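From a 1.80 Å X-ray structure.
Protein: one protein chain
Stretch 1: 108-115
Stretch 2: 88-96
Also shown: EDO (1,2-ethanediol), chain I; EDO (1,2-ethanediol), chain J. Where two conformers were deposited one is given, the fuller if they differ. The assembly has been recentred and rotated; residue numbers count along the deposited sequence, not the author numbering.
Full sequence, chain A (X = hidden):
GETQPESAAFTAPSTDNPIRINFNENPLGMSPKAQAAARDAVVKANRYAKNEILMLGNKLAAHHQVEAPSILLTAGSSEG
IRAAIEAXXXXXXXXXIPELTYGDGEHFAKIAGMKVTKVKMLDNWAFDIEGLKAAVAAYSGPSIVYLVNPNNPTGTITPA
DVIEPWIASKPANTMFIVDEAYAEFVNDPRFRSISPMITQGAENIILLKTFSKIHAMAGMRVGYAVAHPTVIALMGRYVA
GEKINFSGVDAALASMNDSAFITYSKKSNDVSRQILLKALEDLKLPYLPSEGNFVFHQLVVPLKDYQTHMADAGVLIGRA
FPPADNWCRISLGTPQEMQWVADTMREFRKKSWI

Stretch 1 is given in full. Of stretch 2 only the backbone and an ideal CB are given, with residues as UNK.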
ATOM      1  N   PHE A 108      11.727  10.163   5.404  1.00 14.09           N
ATOM      2  CA  PHE A 108      11.722  10.150   3.947  1.00 13.69           C
ATOM      3  C   PHE A 108      12.575  11.284   3.393  1.00 13.57           C
ATOM      4  O   PHE A 108      13.189  11.156   2.308  1.00 13.78           O
ATOM      5  CB  PHE A 108      10.279  10.168   3.392  1.00 14.02           C
ATOM      6  CG  PHE A 108       9.470   8.947   3.769  1.00 14.59           C
ATOM      7  CD1 PHE A 108       9.845   7.679   3.338  1.00 17.85           C
ATOM      8  CD2 PHE A 108       8.360   9.058   4.564  1.00 18.49           C
ATOM      9  CE1 PHE A 108       9.134   6.559   3.736  1.00 18.07           C
ATOM     10  CE2 PHE A 108       7.641   7.933   4.923  1.00 18.75           C
ATOM     11  CZ  PHE A 108       8.045   6.699   4.507  1.00 17.74           C
ATOM     12  N   ALA A 109      12.687  12.384   4.143  1.00 13.56           N
ATOM     13  CA  ALA A 109      13.558  13.479   3.700  1.00 13.48           C
ATOM     14  C   ALA A 109      15.031  13.081   3.685  1.00 14.45           C
ATOM     15  O   ALA A 109      15.795  13.408   2.736  1.00 16.11           O
ATOM     16  CB  ALA A 109      13.312  14.779   4.554  1.00 12.84           C
ATOM     17  N   LYS A 110      15.435  12.359   4.712  1.00 15.14           N
ATOM     18  CA  LYS A 110      16.779  11.802   4.794  1.00 17.04           C
ATOM     19  C   LYS A 110      17.093  10.778   3.682  1.00 15.52           C
ATOM     20  O   LYS A 110      18.169  10.807   3.122  1.00 16.19           O
ATOM     21  CB  LYS A 110      17.003  11.180   6.149  1.00 17.33           C
ATOM     22  CG  LYS A 110      17.160  12.214   7.253  1.00 22.70           C
ATOM     23  CD  LYS A 110      17.950  11.639   8.458  1.00 28.17           C
ATOM     24  CE  LYS A 110      17.058  10.990   9.463  1.00 30.54           C
ATOM     25  NZ  LYS A 110      17.833  10.130  10.479  1.00 33.05           N
ATOM     26  N   ILE A 111      16.157   9.892   3.382  1.00 16.13           N
ATOM     27  CA  ILE A 111      16.274   8.963   2.245  1.00 15.36           C
ATOM     28  C   ILE A 111      16.513   9.730   0.947  1.00 16.42           C
ATOM     29  O   ILE A 111      17.387   9.368   0.157  1.00 15.12           O
ATOM     30  CB  ILE A 111      15.033   8.010   2.194  1.00 16.01           C
ATOM     31  CG1 ILE A 111      15.110   6.995   3.349  1.00 15.20           C
ATOM     32  CG2 ILE A 111      14.911   7.314   0.847  1.00 14.46           C
ATOM     33  CD1 ILE A 111      13.770   6.446   3.793  1.00 11.83           C
ATOM     34  N   ALA A 112      15.807  10.854   0.770  1.00 16.48           N
ATOM     35  CA  ALA A 112      15.986  11.719  -0.388  1.00 17.21           C
ATOM     36  C   ALA A 112      17.286  12.559  -0.375  1.00 17.17           C
ATOM     37  O   ALA A 112      17.635  13.235  -1.371  1.00 17.76           O
ATOM     38  CB  ALA A 112      14.720  12.625  -0.559  1.00 16.45           C
ATOM     39  N   GLY A 113      18.032  12.508   0.718  1.00 17.58           N
ATOM     40  CA  GLY A 113      19.319  13.231   0.773  1.00 18.22           C
ATOM     41  C   GLY A 113      19.138  14.720   1.029  1.00 18.87           C
ATOM     42  O   GLY A 113      20.045  15.500   0.820  1.00 18.81           O
HETATM   43  N   MSE A 114      17.968  15.101   1.528  1.00 18.61           N
HETATM   44  CA  MSE A 114      17.659  16.500   1.822  1.00 19.05           C
HETATM   45  C   MSE A 114      18.237  16.982   3.159  1.00 19.20           C
HETATM   46  O   MSE A 114      18.296  16.228   4.156  1.00 20.28           O
HETATM   47  CB  MSE A 114      16.146  16.693   1.838  1.00 18.47           C
HETATM   48  CG  MSE A 114      15.522  16.471   0.478  1.00 20.36           C
HETATM   49 SE   MSE A 114      13.564  16.446   0.577  0.75 17.82          SE
HETATM   50  CE  MSE A 114      13.267  18.250   1.377  1.00 16.05           C
ATOM     51  N   LYS A 115      18.613  18.253   3.186  1.00 17.81           N
ATOM     52  CA  LYS A 115      18.827  18.953   4.440  1.00 18.07           C
ATOM     53  C   LYS A 115      17.549  18.915   5.271  1.00 17.34           C
ATOM     54  O   LYS A 115      16.470  19.144   4.745  1.00 16.95           O
ATOM     55  CB  LYS A 115      19.181  20.405   4.148  1.00 18.05           C
ATOM     56  CG  LYS A 115      19.417  21.239   5.373  1.00 21.82           C
ATOM     57  CD  LYS A 115      19.877  22.655   5.004  1.00 27.07           C
ATOM     58  CE  LYS A 115      20.260  23.426   6.272  1.00 29.22           C
ATOM     59  NZ  LYS A 115      21.001  24.663   5.905  1.00 32.00           N
ATOM     60  N   UNK A  88       8.476  16.024  -4.266  1.00 16.69           N
ATOM     61  CA  UNK A  88       9.017  17.375  -4.121  1.00 17.17           C
ATOM     62  C   UNK A  88      10.469  17.410  -3.642  1.00 18.22           C
ATOM     63  O   UNK A  88      11.037  18.484  -3.448  1.00 18.65           O
ATOM     64  CB  UNK A  88       8.147  18.169  -3.145  1.00 17.17           C
ATOM     65  N   UNK A  89      11.078  16.241  -3.522  1.00 19.25           N
ATOM     66  CA  UNK A  89      12.453  16.123  -3.095  1.00 20.39           C
ATOM     67  C   UNK A  89      13.446  16.504  -4.196  1.00 22.01           C
ATOM     68  O   UNK A  89      13.201  16.281  -5.365  1.00 22.25           O
ATOM     69  CB  UNK A  89      12.721  14.693  -2.622  1.00 20.39           C
ATOM     70  N   UNK A  90      14.563  17.094  -3.804  1.00 23.41           N
ATOM     71  CA  UNK A  90      15.726  17.174  -4.668  1.00 24.63           C
ATOM     72  C   UNK A  90      16.935  17.292  -3.761  1.00 25.28           C
ATOM     73  O   UNK A  90      16.787  17.517  -2.563  1.00 25.21           O
ATOM     74  CB  UNK A  90      15.634  18.347  -5.646  1.00 24.63           C
ATOM     75  N   UNK A  91      18.137  17.120  -4.314  1.00 26.15           N
ATOM     76  CA  UNK A  91      19.347  17.246  -3.474  1.00 26.47           C
ATOM     77  C   UNK A  91      19.518  18.689  -2.975  1.00 24.96           C
ATOM     78  O   UNK A  91      20.203  18.891  -1.981  1.00 26.52           O
ATOM     79  CB  UNK A  91      20.588  16.814  -4.257  1.00 26.47           C
ATOM     80  N   UNK A  92      18.844  19.648  -3.623  1.00 23.67           N
ATOM     81  CA  UNK A  92      18.945  21.048  -3.193  0.50 23.04           C
ATOM     82  C   UNK A  92      17.855  21.467  -2.175  1.00 22.38           C
ATOM     83  O   UNK A  92      17.975  22.515  -1.531  1.00 20.93           O
ATOM     84  CB  UNK A  92      18.866  21.956  -4.422  0.50 23.04           C
ATOM     85  N   UNK A  93      16.834  20.626  -1.993  1.00 19.83           N
ATOM     86  CA  UNK A  93      15.717  20.905  -1.079  1.00 18.70           C
ATOM     87  C   UNK A  93      16.003  20.684   0.426  1.00 17.64           C
ATOM     88  O   UNK A  93      16.852  19.862   0.837  1.00 16.53           O
ATOM     89  CB  UNK A  93      14.532  20.026  -1.482  1.00 18.70           C
ATOM     90  N   UNK A  94      15.308  21.455   1.249  1.00 16.74           N
ATOM     91  CA  UNK A  94      15.343  21.262   2.699  1.00 16.09           C
ATOM     92  C   UNK A  94      13.934  20.906   3.154  1.00 15.25           C
ATOM     93  O   UNK A  94      12.964  21.343   2.545  1.00 15.26           O
ATOM     94  CB  UNK A  94      15.860  22.508   3.421  1.00 16.09           C
ATOM     95  N   UNK A  95      13.838  20.115   4.208  1.00 14.53           N
ATOM     96  CA  UNK A  95      12.568  19.905   4.898  1.00 14.16           C
ATOM     97  C   UNK A  95      12.618  20.791   6.147  1.00 14.76           C
ATOM     98  O   UNK A  95      13.587  20.722   6.898  1.00 16.40           O
ATOM     99  CB  UNK A  95      12.340  18.433   5.247  1.00 14.16           C
ATOM    100  N   UNK A  96      11.586  21.596   6.351  1.00 14.59           N
ATOM    101  CA  UNK A  96      11.457  22.475   7.527  1.00 14.23           C
ATOM    102  C   UNK A  96      10.366  21.896   8.418  1.00 13.37           C
ATOM    103  O   UNK A  96       9.219  21.709   7.977  1.00 13.91           O
ATOM    104  CB  UNK A  96      11.132  23.915   7.126  1.00 14.23           C
TER
HETATM  105  C1  EDO I   3       9.484  21.760  -2.990  1.00 46.91           C
HETATM  106  O1  EDO I   3      10.097  21.151  -4.149  1.00 45.14           O
HETATM  107  C2  EDO I   3       9.132  23.224  -3.207  1.00 46.79           C
HETATM  108  O2  EDO I   3       8.386  23.428  -4.420  1.00 49.04           O
HETATM  109  C1  EDO J   4      14.636   6.603  10.857  1.00 69.59           C
HETATM  110  O1  EDO J   4      15.187   5.323  11.203  1.00 70.70           O
HETATM  111  C2  EDO J   4      15.231   7.114   9.542  1.00 68.97           C
HETATM  112  O2  EDO J   4      16.505   7.758   9.707  1.00 67.83           O

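No atom of stretch 1 is near the ideal CB of position 88. Many side chains would fit. The residue is Tyr 88. Its chi1 is m, and its side chain leads away from stretch 1. O1 of the ethanediol of chain I donates a hydrogen bond to Tyr 88 O at 2.9 Å.

At position 89 the backbone leaves helical angles, with phi/psi of -76/146. The CB points toward stretch 1 and meets two neighbours at once. It is 3.5 Å from Ala 112 CB and 3.7 Å from Met 114 SE. With apolar atoms this close, a small side chain suits best, alanine or perhaps serine; glycine would fit but would give up the contact. The residue is Ala 89. Its methyl makes apolar contacts with both neighbours.

Position 90 has an extended backbone, and its CB points away. Stretch 1 leaves the side chain free, and small polar or larger residues would serve. The residue is Ser 90. Its backbone does more: Ser 90 O lies 3.5 Å from Met 114 CG and accepts a hydrogen bond from the N of position 93 at 3.2 Å, within a type I turn.

Position 91 is in that turn. Its CB points away, but Gly 113 O and Ala 112 O are not far off. A long side chain could bend back, either an apolar one to cover the backbone or a polar one to offer a donor. The residue is Leu 91, with chi1 m and chi2 t. Its CD2 packs 3.6 Å from Ala 112 O and 4.0 Å from Gly 113 O. A CB on Gly 113 would come 2.8 Å from Leu 91 CD2, a clash.

Position 92 continues the turn and points away into space free of stretch 1. Polar or charged residues would do. The residue is Glu 92.

Position 93 closes the turn. Its CB points sideways, 3.6 Å from Met 114 CE, so a small apolar group fits well. The residue is Ala 93, and its methyl packs on that CE. Lys 115 N gives a weak hydrogen bond to Ala 93 O at 3.3 Å. A water also links Lys 115 N with Ala 93 O.

Position 94 pairs with Lys 115 in a parallel bridge, CA to CA 4.5 Å. Both side chains lie on one face of the sheet. Extended angles favour beta-branched residues, but long polar ones also suit. The residue is Gln 94, chi1 p. Its CA makes a CA-H...O contact with Lys 115 O at 3.2 Å.

Position 95 donates from N to Lys 115 O at 2.9 Å. Its ideal CB is 3.8 Å from Ala 109 CB and 4.0 Å from Met 114 CE. Leucine, isoleucine, valine or methionine would suit this apolar setting. The residue is Leu 95. Its CD2 packs 3.6 Å from Ala 109 CB.

Position 96 points away. Its strand angles suit valine or isoleucine. The residue is Val 96.

Stretch 2 88-96: YASLEAQLV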
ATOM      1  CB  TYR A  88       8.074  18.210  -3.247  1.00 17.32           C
ATOM      2  CG  TYR A  88       6.835  18.527  -4.034  1.00 16.45           C
ATOM      3  CD1 TYR A  88       6.832  19.576  -4.949  1.00 17.64           C
ATOM      4  CD2 TYR A  88       5.724  17.706  -3.987  1.00 17.19           C
ATOM      5  CE1 TYR A  88       5.739  19.837  -5.743  1.00 16.93           C
ATOM      6  CE2 TYR A  88       4.623  17.960  -4.758  1.00 18.56           C
ATOM      7  CZ  TYR A  88       4.637  19.038  -5.651  1.00 18.60           C
ATOM      8  OH  TYR A  88       3.540  19.294  -6.447  1.00 21.68           O
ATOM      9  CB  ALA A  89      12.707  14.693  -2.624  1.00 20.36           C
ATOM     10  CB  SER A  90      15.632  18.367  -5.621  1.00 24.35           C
ATOM     11  OG  SER A  90      15.565  19.583  -4.894  1.00 26.93           O
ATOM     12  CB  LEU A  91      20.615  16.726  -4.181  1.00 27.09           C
ATOM     13  CG  LEU A  91      20.788  15.190  -4.308  1.00 28.62           C
ATOM     14  CD1 LEU A  91      22.177  14.871  -4.966  1.00 28.28           C
ATOM     15  CD2 LEU A  91      20.595  14.418  -2.963  1.00 26.71           C
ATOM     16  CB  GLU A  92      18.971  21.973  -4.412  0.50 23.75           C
ATOM     17  CG  GLU A  92      20.248  21.845  -5.266  0.50 24.45           C
ATOM     18  CD  GLU A  92      20.375  20.503  -5.993  0.50 26.12           C
ATOM     19  OE1 GLU A  92      19.343  19.919  -6.411  0.50 24.75           O
ATOM     20  OE2 GLU A  92      21.525  20.034  -6.156  0.50 27.89           O
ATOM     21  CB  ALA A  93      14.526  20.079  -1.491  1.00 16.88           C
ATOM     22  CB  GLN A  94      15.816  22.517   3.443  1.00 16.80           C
ATOM     23  CG  GLN A  94      14.822  23.670   3.445  1.00 15.98           C
ATOM     24  CD  GLN A  94      15.151  24.821   4.422  1.00 15.89           C
ATOM     25  OE1 GLN A  94      14.566  25.894   4.297  1.00 16.33           O
ATOM     26  NE2 GLN A  94      16.075  24.618   5.343  1.00 14.80           N
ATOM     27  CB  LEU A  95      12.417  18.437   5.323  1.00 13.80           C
ATOM     28  CG  LEU A  95      11.260  18.118   6.262  1.00 14.25           C
ATOM     29  CD1 LEU A  95       9.999  18.144   5.459  1.00 13.52           C
ATOM     30  CD2 LEU A  95      11.443  16.749   6.964  1.00 11.78           C
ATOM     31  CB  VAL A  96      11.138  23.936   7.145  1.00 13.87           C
ATOM     32  CG1 VAL A  96      10.935  24.790   8.407  1.00 13.76           C
ATOM     33  CG2 VAL A  96      12.284  24.535   6.296  1.00 15.48           C
TER
HETATM   34  O   HOH W   1      19.344  19.725   0.373  1.00 34.86           O
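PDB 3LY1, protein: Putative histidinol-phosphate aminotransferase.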